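Local coordinates for trwC protein (Escherichia coli, PDB 1OMH), which recognises and processes the origin-of-transfer DNA as the relaxase of bacterial conjugation, this chain being its N-terminal relaxase domain, at residues 124-129 with 137-142; 143-148 with 164-169. All blocks are in the same frame, centred on the assembly; numbering follows the deposited sequence.

How the contacts relate
Contact 1 comes first along the chain. Helix 104-122 leads into segment 124-129, and contact 1 closes the base of the two-stranded hairpin of strands 126-131 and 134-139 at the surface. The chain then passes directly from 137-142 into 143-148. Contact 2 closes the loop of the next hairpin, strands 145-152 and 158-167, which lies in the five-stranded sheet of the domain. The two closures follow in series; neither encloses nor crosses the other. Their centres are about 15 Å apart, and they touch where Ala125 CB packs against Leu143 CD2, at 3.6 Å. The hairpin that meets the DNA is thus packed against, and continuous with, the sheet that carries the metal-site histidines.

Contact 1. Residues 124-129 with 137-142. With nucleotides of chain A.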
ATOM      1  N   ARG B 124      -7.424 -10.795 -10.862  1.00 23.52           N
ATOM      2  CA  ARG B 124      -6.183 -11.318 -11.425  1.00 25.26           C
ATOM      3  C   ARG B 124      -5.557 -12.436 -10.587  1.00 23.57           C
ATOM      4  O   ARG B 124      -4.494 -12.947 -10.931  1.00 23.15           O
ATOM      5  CB  ARG B 124      -5.174 -10.179 -11.614  1.00 25.51           C
ATOM      6  CG  ARG B 124      -5.573  -9.180 -12.694  1.00 21.73           C
ATOM      7  CD  ARG B 124      -4.668  -7.953 -12.690  1.00 22.29           C
ATOM      8  NE  ARG B 124      -4.876  -7.110 -13.869  1.00 19.56           N
ATOM      9  CZ  ARG B 124      -5.955  -6.366 -14.092  1.00 20.26           C
ATOM     10  NH1 ARG B 124      -6.951  -6.340 -13.213  1.00 21.00           N
ATOM     11  NH2 ARG B 124      -6.041  -5.646 -15.205  1.00 21.08           N
ATOM     12  N   ALA B 125      -6.223 -12.823  -9.501  1.00 23.52           N
ATOM     13  CA  ALA B 125      -5.718 -13.896  -8.642  1.00 23.76           C
ATOM     14  C   ALA B 125      -5.659 -15.190  -9.442  1.00 25.23           C
ATOM     15  O   ALA B 125      -6.628 -15.555 -10.112  1.00 26.88           O
ATOM     16  CB  ALA B 125      -6.629 -14.085  -7.441  1.00 21.26           C
ATOM     17  N   GLN B 126      -4.532 -15.884  -9.360  1.00 22.22           N
ATOM     18  CA  GLN B 126      -4.355 -17.135 -10.078  1.00 24.56           C
ATOM     19  C   GLN B 126      -3.597 -18.165  -9.260  1.00 24.50           C
ATOM     20  O   GLN B 126      -2.945 -17.844  -8.269  1.00 27.22           O
ATOM     21  CB  GLN B 126      -3.584 -16.909 -11.378  1.00 25.13           C
ATOM     22  CG  GLN B 126      -4.192 -15.894 -12.318  1.00 29.94           C
ATOM     23  CD  GLN B 126      -3.545 -15.934 -13.689  1.00 31.95           C
ATOM     24  OE1 GLN B 126      -2.319 -15.840 -13.816  1.00 27.28           O
ATOM     25  NE2 GLN B 126      -4.370 -16.075 -14.728  1.00 30.67           N
ATOM     26  N   ALA B 127      -3.684 -19.412  -9.701  1.00 22.61           N
ATOM     27  CA  ALA B 127      -2.996 -20.518  -9.050  1.00 26.67           C
ATOM     28  C   ALA B 127      -2.731 -21.561 -10.125  1.00 23.48           C
ATOM     29  O   ALA B 127      -3.308 -21.496 -11.203  1.00 24.94           O
ATOM     30  CB  ALA B 127      -3.870 -21.107  -7.950  1.00 25.53           C
ATOM     31  N   ARG B 128      -1.854 -22.511  -9.838  1.00 24.92           N
ATOM     32  CA  ARG B 128      -1.560 -23.556 -10.804  1.00 28.26           C
ATOM     33  C   ARG B 128      -2.149 -24.890 -10.361  1.00 29.70           C
ATOM     34  O   ARG B 128      -2.545 -25.060  -9.207  1.00 27.72           O
ATOM     35  CB  ARG B 128      -0.049 -23.706 -10.987  1.00 28.57           C
ATOM     36  CG  ARG B 128       0.632 -22.453 -11.512  1.00 30.85           C
ATOM     37  CD  ARG B 128       1.762 -22.051 -10.586  1.00 31.44           C
ATOM     38  NE  ARG B 128       3.058 -22.513 -11.053  1.00 29.96           N
ATOM     39  CZ  ARG B 128       4.188 -22.375 -10.368  1.00 26.76           C
ATOM     40  NH1 ARG B 128       4.184 -21.792  -9.175  1.00 27.53           N
ATOM     41  NH2 ARG B 128       5.328 -22.799 -10.891  1.00 29.57           N
ATOM     42  N   GLN B 129      -2.224 -25.820 -11.306  1.00 32.54           N
ATOM     43  CA  GLN B 129      -2.711 -27.170 -11.053  1.00 33.04           C
ATOM     44  C   GLN B 129      -2.060 -28.039 -12.123  1.00 36.48           C
ATOM     45  O   GLN B 129      -2.191 -27.766 -13.319  1.00 33.30           O
ATOM     46  CB  GLN B 129      -4.238 -27.250 -11.157  1.00 37.95           C
ATOM     47  CG  GLN B 129      -4.783 -28.616 -10.736  1.00 39.67           C
ATOM     48  CD  GLN B 129      -6.299 -28.675 -10.647  1.00 43.62           C
ATOM     49  OE1 GLN B 129      -6.859 -29.690 -10.236  1.00 53.86           O
ATOM     50  NE2 GLN B 129      -6.969 -27.595 -11.032  1.00 40.13           N
ATOM     51  N   ILE B 137      -2.776 -22.910 -15.725  1.00 34.08           N
ATOM     52  CA  ILE B 137      -2.813 -21.704 -14.916  1.00 32.64           C
ATOM     53  C   ILE B 137      -4.288 -21.355 -14.811  1.00 32.78           C
ATOM     54  O   ILE B 137      -4.953 -21.113 -15.821  1.00 36.34           O
ATOM     55  CB  ILE B 137      -2.044 -20.540 -15.569  1.00 33.70           C
ATOM     56  CG1 ILE B 137      -0.565 -20.917 -15.709  1.00 31.81           C
ATOM     57  CG2 ILE B 137      -2.183 -19.280 -14.712  1.00 27.89           C
ATOM     58  CD1 ILE B 137       0.297 -19.830 -16.322  1.00 31.37           C
ATOM     59  N   GLU B 138      -4.804 -21.352 -13.588  1.00 27.91           N
ATOM     60  CA  GLU B 138      -6.212 -21.063 -13.371  1.00 29.31           C
ATOM     61  C   GLU B 138      -6.420 -19.707 -12.727  1.00 30.14           C
ATOM     62  O   GLU B 138      -5.718 -19.352 -11.779  1.00 29.41           O
ATOM     63  CB  GLU B 138      -6.827 -22.142 -12.477  1.00 33.69           C
ATOM     64  CG  GLU B 138      -8.328 -21.993 -12.233  1.00 43.14           C
ATOM     65  CD  GLU B 138      -8.824 -22.869 -11.091  1.00 47.86           C
ATOM     66  OE1 GLU B 138      -8.346 -24.021 -10.976  1.00 48.81           O
ATOM     67  OE2 GLU B 138      -9.696 -22.412 -10.317  1.00 44.68           O
ATOM     68  N   THR B 139      -7.370 -18.946 -13.261  1.00 30.13           N
ATOM     69  CA  THR B 139      -7.700 -17.648 -12.700  1.00 31.24           C
ATOM     70  C   THR B 139      -8.773 -17.967 -11.661  1.00 34.70           C
ATOM     71  O   THR B 139      -9.917 -18.283 -12.002  1.00 29.16           O
ATOM     72  CB  THR B 139      -8.265 -16.693 -13.771  1.00 33.49           C
ATOM     73  OG1 THR B 139      -7.273 -16.466 -14.779  1.00 33.12           O
ATOM     74  CG2 THR B 139      -8.650 -15.354 -13.145  1.00 32.59           C
ATOM     75  N   THR B 140      -8.377 -17.917 -10.393  1.00 32.50           N
ATOM     76  CA  THR B 140      -9.261 -18.220  -9.273  1.00 28.53           C
ATOM     77  C   THR B 140     -10.190 -17.070  -8.914  1.00 32.02           C
ATOM     78  O   THR B 140     -11.317 -17.287  -8.464  1.00 29.50           O
ATOM     79  CB  THR B 140      -8.437 -18.581  -8.042  1.00 30.17           C
ATOM     80  OG1 THR B 140      -7.575 -17.485  -7.717  1.00 26.16           O
ATOM     81  CG2 THR B 140      -7.582 -19.805  -8.324  1.00 27.37           C
ATOM     82  N   GLY B 141      -9.705 -15.845  -9.091  1.00 31.83           N
ATOM     83  CA  GLY B 141     -10.520 -14.683  -8.798  1.00 29.77           C
ATOM     84  C   GLY B 141     -10.882 -14.477  -7.339  1.00 26.55           C
ATOM     85  O   GLY B 141     -11.893 -13.852  -7.039  1.00 26.37           O
ATOM     86  N   ASN B 142     -10.081 -15.008  -6.425  1.00 23.98           N
ATOM     87  CA  ASN B 142     -10.369 -14.817  -5.009  1.00 26.86           C
ATOM     88  C   ASN B 142      -9.089 -14.603  -4.211  1.00 23.64           C
ATOM     89  O   ASN B 142      -8.076 -15.255  -4.446  1.00 23.60           O
ATOM     90  CB  ASN B 142     -11.189 -16.000  -4.445  1.00 26.40           C
ATOM     91  CG  ASN B 142     -10.422 -17.313  -4.432  1.00 31.21           C
ATOM     92  OD1 ASN B 142      -9.689 -17.616  -3.486  1.00 29.88           O
ATOM     93  ND2 ASN B 142     -10.592 -18.106  -5.485  1.00 28.78           N
TER
ATOM     94  P    DT A  14       1.161 -24.601  -4.353  1.00 28.74           P
ATOM     95  OP1  DT A  14       0.531 -24.059  -3.118  1.00 28.87           O
ATOM     96  OP2  DT A  14       0.570 -24.279  -5.678  1.00 26.87           O
ATOM     97  O5'  DT A  14       2.712 -24.225  -4.337  1.00 23.72           O
ATOM     98  C5'  DT A  14       3.433 -24.234  -3.104  1.00 27.12           C
ATOM     99  C4'  DT A  14       4.895 -23.884  -3.291  1.00 25.78           C
ATOM    100  O4'  DT A  14       5.560 -24.896  -4.087  1.00 30.74           O
ATOM    101  C3'  DT A  14       5.176 -22.556  -3.997  1.00 27.56           C
ATOM    102  O3'  DT A  14       5.520 -21.578  -3.004  1.00 26.78           O
ATOM    103  C2'  DT A  14       6.505 -22.806  -4.696  1.00 26.18           C
ATOM    104  C1'  DT A  14       6.605 -24.316  -4.855  1.00 31.01           C
ATOM    105  N1   DT A  14       6.557 -24.856  -6.237  1.00 25.86           N
ATOM    106  C2   DT A  14       7.750 -25.213  -6.831  1.00 25.74           C
ATOM    107  O2   DT A  14       8.834 -25.082  -6.292  1.00 32.39           O
ATOM    108  N3   DT A  14       7.626 -25.737  -8.093  1.00 31.50           N
ATOM    109  C4   DT A  14       6.463 -25.936  -8.807  1.00 29.09           C
ATOM    110  O4   DT A  14       6.516 -26.433  -9.934  1.00 38.31           O
ATOM    111  C5   DT A  14       5.251 -25.525  -8.133  1.00 27.63           C
ATOM    112  C7   DT A  14       3.939 -25.685  -8.832  1.00 29.47           C
ATOM    113  C6   DT A  14       5.359 -25.011  -6.900  1.00 25.96           C
ATOM    114  P    DG A  15       5.553 -20.013  -3.390  1.00 26.88           P
ATOM    115  OP1  DG A  15       5.094 -19.243  -2.207  1.00 27.23           O
ATOM    116  OP2  DG A  15       4.864 -19.817  -4.698  1.00 28.13           O
ATOM    117  O5'  DG A  15       7.088 -19.688  -3.638  1.00 23.80           O
ATOM    118  C5'  DG A  15       8.078 -19.809  -2.606  1.00 27.02           C
ATOM    119  C4'  DG A  15       9.434 -19.951  -3.254  1.00 25.17           C
ATOM    120  O4'  DG A  15       9.290 -20.972  -4.248  1.00 25.87           O
ATOM    121  C3'  DG A  15       9.970 -18.718  -3.985  1.00 27.78           C
ATOM    122  O3'  DG A  15      11.135 -18.321  -3.247  1.00 24.95           O
ATOM    123  C2'  DG A  15      10.656 -19.302  -5.210  1.00 26.26           C
ATOM    124  C1'  DG A  15      10.036 -20.660  -5.394  1.00 25.79           C
ATOM    125  N9   DG A  15       9.194 -20.939  -6.548  1.00 22.18           N
ATOM    126  C8   DG A  15       7.869 -20.636  -6.759  1.00 25.15           C
ATOM    127  N7   DG A  15       7.375 -21.239  -7.808  1.00 23.71           N
ATOM    128  C5   DG A  15       8.459 -21.930  -8.336  1.00 24.16           C
ATOM    129  C6   DG A  15       8.554 -22.781  -9.459  1.00 21.46           C
ATOM    130  O6   DG A  15       7.662 -23.128 -10.236  1.00 25.46           O
ATOM    131  N1   DG A  15       9.850 -23.254  -9.628  1.00 23.84           N
ATOM    132  C2   DG A  15      10.916 -22.952  -8.815  1.00 25.90           C
ATOM    133  N2   DG A  15      12.099 -23.491  -9.121  1.00 24.70           N
ATOM    134  N3   DG A  15      10.832 -22.172  -7.769  1.00 25.84           N
ATOM    135  C4   DG A  15       9.588 -21.705  -7.588  1.00 18.68           C
ATOM    136  P    DC A  16      11.910 -16.960  -3.611  1.00 29.52           P
ATOM    137  OP1  DC A  16      13.184 -17.009  -2.847  1.00 28.31           O
ATOM    138  OP2  DC A  16      10.969 -15.828  -3.395  1.00 28.61           O
ATOM    139  O5'  DC A  16      12.253 -17.066  -5.170  1.00 30.53           O
ATOM    140  C5'  DC A  16      13.473 -17.663  -5.612  1.00 29.42           C
ATOM    141  C4'  DC A  16      13.510 -17.801  -7.120  1.00 27.02           C
ATOM    142  O4'  DC A  16      12.370 -18.577  -7.576  1.00 25.22           O
ATOM    143  C3'  DC A  16      13.403 -16.457  -7.858  1.00 26.25           C
ATOM    144  O3'  DC A  16      14.718 -16.169  -8.364  1.00 29.31           O
ATOM    145  C2'  DC A  16      12.687 -16.813  -9.156  1.00 26.88           C
ATOM    146  C1'  DC A  16      12.054 -18.159  -8.887  1.00 25.40           C
ATOM    147  N1   DC A  16      10.667 -18.504  -9.262  1.00 23.00           N
ATOM    148  C2   DC A  16      10.505 -19.480 -10.257  1.00 21.79           C
ATOM    149  O2   DC A  16      11.512 -20.023 -10.723  1.00 24.06           O
ATOM    150  N3   DC A  16       9.268 -19.803 -10.683  1.00 19.81           N
ATOM    151  C4   DC A  16       8.205 -19.203 -10.157  1.00 21.64           C
ATOM    152  N4   DC A  16       7.004 -19.556 -10.630  1.00 20.90           N
ATOM    153  C5   DC A  16       8.328 -18.216  -9.127  1.00 24.08           C
ATOM    154  C6   DC A  16       9.571 -17.903  -8.708  1.00 19.58           C
TER
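Ala127 and Glu138 form the hydrogen-bonded pair of this antiparallel contact, whose short strands run at 144° to each other. Ala127 N donates to Glu138 O at 2.9 Å. Glu138 N returns a bond to Ala127 O at 2.8 Å. Arg128 and Ile137 make the next pair, non-hydrogen-bonded. Just before strand 126-129, Ala125 O receives Gly141 N at 3.3 Å in a straight bond (177° at the hydrogen), with the donor above the carbonyl plane. Thr140 N adds a weak bond to the same oxygen. Gly141 has a positive phi, which favours glycine.

On the face of Gln126, Ile137 and Thr139, the Gln126 side chain leans across its partner strand. Its CG lies beside the backbone N (chi1 -56°) and the chain beyond is extended. NE2 donates to Thr139 OG1 at 2.9 Å, and that oxygen lies in the plane of the Gln126 amide. The other amide atom, OE1, rests on Ile137 CG2 at 3.6 Å.

The whole is a beta hairpin, strands 126-131 and 134-139, and it meets the bound DNA through Arg128. The C7 methyl of DT14 of chain A sits over the centre of one guanidinium face, 3.7 Å from Arg128 CZ. NH1 approaches N7 of DG15 of chain A at 3.5 Å, with N7 at the guanidinium edge. NH2 bonds to O6 of the same guanine, although its modelled length is too short to trust. These are major-groove atoms of the bases, consistent with sequence reading by the hairpin.

On the other face, Ala127 CB packs on Thr140 CG2 at 4.0 Å. Glu138 OE2 is held by Ser173 N, and Thr140 OG1 is hydrogen-bonded to Thr170 OG1.

Contact 2. Residues 143-148 with 164-169; sequences LVIGKF and AVILNM
Between Gly146 and Val165 run two of the backbone bonds that join an antiparallel beta hairpin, strands 145-152 and 158-167, near its open end. The hairpin belongs to the five-stranded sheet of the relaxase fold. The axes of strands 145-148 and 164-167 lie at 166°. The same hairpin carries His150, His161 and His163, which bind zinc or copper in other structures of this protein; the chain here is metal-free.

Three backbone bonds hold the segments together. Gly146 N donates to Val165 O at 2.9 Å, and Val165 N to Gly146 O at 2.8 Å. Leu167 N meets Val144 O at 3.0 Å. A side chain at Gly146 would be crowded by the Phe148 ring.

The apolar contacts lie on two faces. On one, Ile145 and Ile166 lie side by side and point the same way, and Ile145 CG2 touches Ala164 CB at 4.1 Å. The spacing between Ile145 CD1 and Ile166 is too short to be reliable. An alanine in place of Ile145 lacks CG1, CG2 and CD1, and would probably leave a gap beside Ile166 and against Ala164 CB. Leu143 CD2 reaches Ile166 CG2 at 3.7 Å. Helix 104-122 covers Ala164 through Leu118.

On the other face, Val144 CG1, anti to the backbone N (chi1 178°), presses on Leu167 CD1 at a tight 3.5 Å. Val144 CG2 leans on Met169, a selenomethionine. Val165 CG2 meets the edge of the Phe148 ring at CE1, and Phe55 makes an edge-to-face contact with that ring. Helix 52-60 covers Val165 and Leu167.

A water links the two segments: it accepts from Val144 N at 2.8 Å and lies 2.7 Å from both Leu167 O and Met169 O, though its protons may be shared with further acceptors.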
ATOM      1  N   LEU B 143      -9.140 -13.664  -3.277  1.00 23.63           N
ATOM      2  CA  LEU B 143      -7.982 -13.358  -2.450  1.00 22.57           C
ATOM      3  C   LEU B 143      -8.383 -13.167  -0.995  1.00 20.75           C
ATOM      4  O   LEU B 143      -9.556 -12.945  -0.686  1.00 20.83           O
ATOM      5  CB  LEU B 143      -7.307 -12.068  -2.943  1.00 20.11           C
ATOM      6  CG  LEU B 143      -6.586 -12.063  -4.288  1.00 18.27           C
ATOM      7  CD1 LEU B 143      -6.127 -10.643  -4.619  1.00 17.79           C
ATOM      8  CD2 LEU B 143      -5.407 -13.017  -4.232  1.00 19.62           C
ATOM      9  N   VAL B 144      -7.399 -13.280  -0.112  1.00 22.08           N
ATOM     10  CA  VAL B 144      -7.589 -13.062   1.319  1.00 20.73           C
ATOM     11  C   VAL B 144      -6.680 -11.863   1.554  1.00 21.10           C
ATOM     12  O   VAL B 144      -5.459 -11.968   1.398  1.00 19.73           O
ATOM     13  CB  VAL B 144      -7.106 -14.280   2.149  1.00 21.69           C
ATOM     14  CG1 VAL B 144      -7.271 -14.010   3.646  1.00 22.65           C
ATOM     15  CG2 VAL B 144      -7.908 -15.515   1.761  1.00 18.83           C
ATOM     16  N   ILE B 145      -7.268 -10.715   1.882  1.00 21.17           N
ATOM     17  CA  ILE B 145      -6.476  -9.497   2.074  1.00 20.62           C
ATOM     18  C   ILE B 145      -6.703  -8.810   3.418  1.00 21.31           C
ATOM     19  O   ILE B 145      -7.840  -8.638   3.856  1.00 20.67           O
ATOM     20  CB  ILE B 145      -6.809  -8.420   1.009  1.00 13.36           C
ATOM     21  CG1 ILE B 145      -6.980  -9.059  -0.382  1.00 17.66           C
ATOM     22  CG2 ILE B 145      -5.726  -7.341   0.998  1.00 16.18           C
ATOM     23  CD1 ILE B 145      -5.842  -9.954  -0.798  1.00 31.37           C
ATOM     24  N   GLY B 146      -5.605  -8.403   4.042  1.00 22.05           N
ATOM     25  CA  GLY B 146      -5.668  -7.667   5.288  1.00 22.22           C
ATOM     26  C   GLY B 146      -5.257  -6.241   4.937  1.00 17.54           C
ATOM     27  O   GLY B 146      -4.118  -6.005   4.534  1.00 19.77           O
ATOM     28  N   LYS B 147      -6.178  -5.292   5.070  1.00 16.39           N
ATOM     29  CA  LYS B 147      -5.900  -3.890   4.743  1.00 18.80           C
ATOM     30  C   LYS B 147      -5.643  -3.060   5.998  1.00 20.13           C
ATOM     31  O   LYS B 147      -6.459  -3.047   6.923  1.00 19.61           O
ATOM     32  CB  LYS B 147      -7.077  -3.277   3.976  1.00 18.55           C
ATOM     33  CG  LYS B 147      -7.470  -4.032   2.710  1.00 19.44           C
ATOM     34  CD  LYS B 147      -8.632  -3.344   1.991  1.00 15.73           C
ATOM     35  CE  LYS B 147      -9.892  -3.371   2.842  1.00 18.49           C
ATOM     36  NZ  LYS B 147     -11.052  -2.734   2.157  1.00 16.63           N
ATOM     37  N   PHE B 148      -4.521  -2.348   6.017  1.00 16.53           N
ATOM     38  CA  PHE B 148      -4.178  -1.536   7.179  1.00 16.97           C
ATOM     39  C   PHE B 148      -3.874  -0.095   6.785  1.00 18.67           C
ATOM     40  O   PHE B 148      -2.870   0.177   6.131  1.00 17.71           O
ATOM     41  CB  PHE B 148      -2.985  -2.170   7.900  1.00 18.62           C
ATOM     42  CG  PHE B 148      -3.169  -3.639   8.185  1.00 20.06           C
ATOM     43  CD1 PHE B 148      -2.669  -4.602   7.315  1.00 20.06           C
ATOM     44  CD2 PHE B 148      -3.864  -4.057   9.314  1.00 23.67           C
ATOM     45  CE1 PHE B 148      -2.856  -5.962   7.567  1.00 23.36           C
ATOM     46  CE2 PHE B 148      -4.059  -5.412   9.573  1.00 24.78           C
ATOM     47  CZ  PHE B 148      -3.551  -6.365   8.696  1.00 23.32           C
ATOM     48  N   ALA B 164      -2.023  -3.060   1.929  1.00 17.58           N
ATOM     49  CA  ALA B 164      -2.957  -4.125   1.592  1.00 20.42           C
ATOM     50  C   ALA B 164      -2.144  -5.408   1.514  1.00 17.36           C
ATOM     51  O   ALA B 164      -1.482  -5.676   0.508  1.00 16.86           O
ATOM     52  CB  ALA B 164      -3.627  -3.843   0.242  1.00 17.60           C
ATOM     53  N   VAL B 165      -2.185  -6.196   2.579  1.00 15.98           N
ATOM     54  CA  VAL B 165      -1.432  -7.433   2.613  1.00 18.17           C
ATOM     55  C   VAL B 165      -2.221  -8.604   2.039  1.00 20.45           C
ATOM     56  O   VAL B 165      -3.118  -9.158   2.689  1.00 19.09           O
ATOM     57  CB  VAL B 165      -0.983  -7.775   4.049  1.00 19.47           C
ATOM     58  CG1 VAL B 165      -0.135  -9.043   4.041  1.00 17.92           C
ATOM     59  CG2 VAL B 165      -0.184  -6.604   4.635  1.00 17.00           C
ATOM     60  N   ILE B 166      -1.884  -8.964   0.805  1.00 17.79           N
ATOM     61  CA  ILE B 166      -2.534 -10.082   0.141  1.00 17.93           C
ATOM     62  C   ILE B 166      -1.804 -11.335   0.610  1.00 17.46           C
ATOM     63  O   ILE B 166      -0.629 -11.535   0.300  1.00 20.33           O
ATOM     64  CB  ILE B 166      -2.415  -9.995  -1.398  1.00 17.17           C
ATOM     65  CG1 ILE B 166      -3.158  -8.766  -1.937  1.00 18.91           C
ATOM     66  CG2 ILE B 166      -3.013 -11.244  -2.029  1.00 17.95           C
ATOM     67  CD1 ILE B 166      -2.543  -7.444  -1.575  1.00 31.37           C
ATOM     68  N   LEU B 167      -2.493 -12.183   1.359  1.00 20.81           N
ATOM     69  CA  LEU B 167      -1.851 -13.393   1.844  1.00 21.90           C
ATOM     70  C   LEU B 167      -1.575 -14.343   0.684  1.00 24.71           C
ATOM     71  O   LEU B 167      -2.294 -14.344  -0.320  1.00 21.87           O
ATOM     72  CB  LEU B 167      -2.721 -14.038   2.919  1.00 23.12           C
ATOM     73  CG  LEU B 167      -2.750 -13.111   4.143  1.00 28.48           C
ATOM     74  CD1 LEU B 167      -4.169 -12.699   4.453  1.00 24.50           C
ATOM     75  CD2 LEU B 167      -2.090 -13.786   5.325  1.00 24.66           C
ATOM     76  N   ASN B 168      -0.510 -15.130   0.824  1.00 25.91           N
ATOM     77  CA  ASN B 168      -0.094 -16.078  -0.206  1.00 25.93           C
ATOM     78  C   ASN B 168      -1.016 -17.294  -0.247  1.00 23.77           C
ATOM     79  O   ASN B 168      -0.602 -18.410   0.068  1.00 25.14           O
ATOM     80  CB  ASN B 168       1.348 -16.513   0.073  1.00 23.43           C
ATOM     81  CG  ASN B 168       1.982 -17.252  -1.089  1.00 25.49           C
ATOM     82  OD1 ASN B 168       3.124 -17.712  -0.991  1.00 28.04           O
ATOM     83  ND2 ASN B 168       1.255 -17.367  -2.195  1.00 20.84           N
HETATM   84  N   MSE B 169      -2.262 -17.082  -0.651  1.00 22.19           N
HETATM   85  CA  MSE B 169      -3.221 -18.176  -0.702  1.00 26.90           C
HETATM   86  C   MSE B 169      -4.423 -17.861  -1.567  1.00 25.93           C
HETATM   87  O   MSE B 169      -4.847 -16.713  -1.674  1.00 25.10           O
HETATM   88  CB  MSE B 169      -3.714 -18.500   0.711  1.00 26.84           C
HETATM   89  CG  MSE B 169      -4.484 -17.354   1.344  1.00 25.02           C
HETATM   90 SE   MSE B 169      -4.968 -17.743   3.180  1.00 33.55          SE
HETATM   91  CE  MSE B 169      -3.247 -18.041   3.805  1.00  6.64           C
TER
HETATM   92  O   HOH W   1      -4.850 -14.076  -1.033  1.00 20.53           O